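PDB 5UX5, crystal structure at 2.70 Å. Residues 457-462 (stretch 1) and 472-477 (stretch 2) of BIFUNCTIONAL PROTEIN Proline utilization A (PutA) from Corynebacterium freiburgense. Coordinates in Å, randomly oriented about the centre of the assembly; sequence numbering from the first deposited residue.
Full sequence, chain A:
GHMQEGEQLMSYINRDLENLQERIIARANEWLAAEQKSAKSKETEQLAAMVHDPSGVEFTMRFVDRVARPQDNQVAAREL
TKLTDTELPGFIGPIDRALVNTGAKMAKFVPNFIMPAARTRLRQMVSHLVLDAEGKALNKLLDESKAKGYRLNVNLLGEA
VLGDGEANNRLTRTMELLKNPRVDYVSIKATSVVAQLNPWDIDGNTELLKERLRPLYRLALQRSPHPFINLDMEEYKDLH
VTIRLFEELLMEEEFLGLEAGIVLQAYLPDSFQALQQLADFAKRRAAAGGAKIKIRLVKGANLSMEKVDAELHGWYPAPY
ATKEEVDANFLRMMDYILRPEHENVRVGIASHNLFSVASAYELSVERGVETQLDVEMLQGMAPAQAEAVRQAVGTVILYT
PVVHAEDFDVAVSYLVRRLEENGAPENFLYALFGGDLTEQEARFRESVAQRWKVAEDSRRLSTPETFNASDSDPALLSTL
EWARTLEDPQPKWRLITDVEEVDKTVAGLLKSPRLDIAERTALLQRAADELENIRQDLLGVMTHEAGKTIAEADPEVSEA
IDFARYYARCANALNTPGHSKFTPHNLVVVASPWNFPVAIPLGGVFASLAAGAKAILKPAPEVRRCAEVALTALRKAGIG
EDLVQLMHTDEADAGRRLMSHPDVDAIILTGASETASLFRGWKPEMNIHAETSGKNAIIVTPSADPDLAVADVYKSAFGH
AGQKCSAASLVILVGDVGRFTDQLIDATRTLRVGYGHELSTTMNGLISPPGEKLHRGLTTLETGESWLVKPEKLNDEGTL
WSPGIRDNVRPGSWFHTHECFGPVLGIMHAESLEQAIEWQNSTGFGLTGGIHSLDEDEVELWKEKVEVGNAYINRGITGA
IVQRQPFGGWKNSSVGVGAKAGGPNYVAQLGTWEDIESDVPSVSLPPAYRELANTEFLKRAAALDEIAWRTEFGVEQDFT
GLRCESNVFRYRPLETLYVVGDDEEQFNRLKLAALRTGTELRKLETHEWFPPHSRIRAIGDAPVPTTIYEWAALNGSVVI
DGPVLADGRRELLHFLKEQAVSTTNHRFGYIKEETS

Stretch 1 (457-462) DSRRLS
Stretch 2 472-477: SDPALL

Two irregular segments of one chain meet in a small contact, burying 212 Å² in all, in which a salt bridge between Arg460 and Asp473 lies beside the packing of Leu476 against Ser458, Arg460 and Leu461. The CA atoms of Arg460 and Leu476 are the nearest across the pair, 7.1 Å apart, and these two residues give up the most surface, 77 and 64 Å².

Stretch 1 enters extended, with phi/psi of -70/162 at Asp457 and -77/128 at Ser458, then folds tightly through Arg459 (-56/-24), Arg460 (-78/-1) and Leu461 (-70/-21) before opening again at Ser462 (-141/-179). Leu461 N donates to Ser458 O at 2.9 Å, closing the bend. Ser458, chi1 t, reinforces it from its side chain: Arg460 N donates to Ser458 OG at 3.2 Å.

Stretch 2 forms a type I beta turn from Asp473 to Leu476, with Pro474 at -73/2 and Ala475 at -75/-22 in its central positions and Leu476 N donating to Asp473 O at 3.2 Å. Asp473 (-104/102) has chi1 t and chi2 -11°. Its two carboxylate oxygens have different partners: OD1 of Asp473 accepts from Ala475 N at 2.8 Å within the turn, while OD2 of Asp473 receives Arg460 NH1 across the contact at 2.9 Å, with an N-H...O angle of 154°. The acid is thereby tied both to its own turn and to the opposing arginine.

Arg460 points its CA-to-CB bond toward stretch 2 and adopts m, m, t for chi1 to chi3, with chi4 at 83°. Asp473 OD2 sits at the edge of the guanidinium, near its plane, as suits an in-plane N-H donor. Ala475 CB lies 4.0 Å from Arg460 NH1, in an oblique position. Arg460 NE and NH2 are hydrogen-bonded elsewhere in the structure.

Leu476 (-82/134; chi1 m, chi2 t) also points its CA-to-CB bond toward its partner and occupies the N-cap position, with Leu477 (-66/-30) already helical. CD1 of Leu476 approaches Arg460 O to 3.3 Å, and CD2 of Leu476 comes within 3.4 Å of Arg460 CB, so one isobutyl group touches both main chain and side chain of the arginine. The same CD2 of Leu476 lies 4.1 Å from Ser458 OG and 4.2 Å from Leu461 N. The CA-to-CB bond of Leu461 (chi1 m, chi2 t) points away, but its side-chain end comes nearer, bringing Leu461 CD2 to 4.5 Å from Leu476 CD2 in a loose apolar contact.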

# COMPACT_ATOMS: atom_id res chain seq x y z
N ASP A 457 -15.52 21.84 -5.07
CA ASP A 457 -15.56 20.70 -4.17
C ASP A 457 -14.25 19.92 -4.23
O ASP A 457 -13.46 20.07 -5.17
CB ASP A 457 -16.71 19.76 -4.52
CG ASP A 457 -18.01 20.20 -3.93
OD1 ASP A 457 -17.99 21.12 -3.07
OD2 ASP A 457 -19.05 19.62 -4.30
N SER A 458 -14.02 19.10 -3.21
CA SER A 458 -12.85 18.22 -3.22
C SER A 458 -13.07 17.00 -4.13
O SER A 458 -14.04 16.25 -3.98
CB SER A 458 -12.54 17.79 -1.79
OG SER A 458 -11.78 16.61 -1.77
N ARG A 459 -12.11 16.76 -5.03
CA ARG A 459 -12.19 15.60 -5.91
C ARG A 459 -12.34 14.29 -5.14
O ARG A 459 -12.88 13.32 -5.70
CB ARG A 459 -10.96 15.54 -6.80
CG ARG A 459 -10.73 16.78 -7.59
CD ARG A 459 -11.08 16.50 -9.01
NE ARG A 459 -9.99 15.94 -9.78
CZ ARG A 459 -10.15 15.03 -10.72
NH1 ARG A 459 -11.36 14.53 -10.98
NH2 ARG A 459 -9.09 14.61 -11.39
N ARG A 460 -11.89 14.24 -3.89
CA ARG A 460 -11.95 13.03 -3.09
C ARG A 460 -13.35 12.76 -2.53
O ARG A 460 -13.54 11.76 -1.83
CB ARG A 460 -10.93 13.12 -1.94
CG ARG A 460 -9.47 13.13 -2.35
CD ARG A 460 -9.04 11.77 -2.92
NE ARG A 460 -7.63 11.76 -3.32
CZ ARG A 460 -6.63 11.55 -2.48
NH1 ARG A 460 -6.89 11.31 -1.19
NH2 ARG A 460 -5.37 11.58 -2.92
N LEU A 461 -14.32 13.63 -2.81
CA LEU A 461 -15.64 13.46 -2.20
C LEU A 461 -16.38 12.27 -2.74
O LEU A 461 -17.31 11.79 -2.08
CB LEU A 461 -16.50 14.71 -2.38
CG LEU A 461 -16.19 16.02 -1.64
CD1 LEU A 461 -17.16 17.09 -2.13
CD2 LEU A 461 -16.28 15.87 -0.14
N SER A 462 -16.03 11.78 -3.92
CA SER A 462 -16.57 10.54 -4.46
C SER A 462 -15.44 9.82 -5.17
O SER A 462 -14.30 10.30 -5.21
CB SER A 462 -17.74 10.77 -5.41
OG SER A 462 -17.26 11.38 -6.61
N SER A 472 -11.07 3.39 2.60
CA SER A 472 -11.52 4.61 3.25
C SER A 472 -10.45 5.69 3.13
O SER A 472 -9.26 5.41 3.27
CB SER A 472 -11.87 4.30 4.70
OG SER A 472 -12.85 3.28 4.79
N ASP A 473 -10.87 6.95 2.86
CA ASP A 473 -9.93 8.04 2.63
C ASP A 473 -9.85 8.95 3.86
O ASP A 473 -10.72 9.81 4.05
CB ASP A 473 -10.34 8.84 1.39
CG ASP A 473 -9.30 9.87 0.96
OD1 ASP A 473 -8.33 10.12 1.72
OD2 ASP A 473 -9.43 10.43 -0.16
N PRO A 474 -8.81 8.85 4.70
CA PRO A 474 -8.70 9.76 5.86
C PRO A 474 -8.32 11.19 5.50
O PRO A 474 -8.16 12.02 6.41
CB PRO A 474 -7.63 9.10 6.74
CG PRO A 474 -6.85 8.21 5.81
CD PRO A 474 -7.73 7.86 4.64
N ALA A 475 -8.16 11.51 4.20
CA ALA A 475 -8.02 12.91 3.82
C ALA A 475 -9.35 13.65 3.87
O ALA A 475 -9.35 14.87 4.00
CB ALA A 475 -7.43 13.03 2.41
N LEU A 476 -10.47 12.95 3.81
CA LEU A 476 -11.76 13.58 4.00
C LEU A 476 -12.06 13.72 5.50
O LEU A 476 -11.93 12.76 6.25
CB LEU A 476 -12.85 12.76 3.34
CG LEU A 476 -12.64 12.40 1.88
CD1 LEU A 476 -13.78 11.47 1.49
CD2 LEU A 476 -12.55 13.64 1.00
N LEU A 477 -12.54 14.91 5.91
CA LEU A 477 -12.95 15.08 7.31
C LEU A 477 -14.17 14.25 7.64
O LEU A 477 -14.31 13.82 8.79
CB LEU A 477 -13.22 16.55 7.64
CG LEU A 477 -12.03 17.50 7.54
CD1 LEU A 477 -12.45 18.93 7.48
CD2 LEU A 477 -11.07 17.28 8.71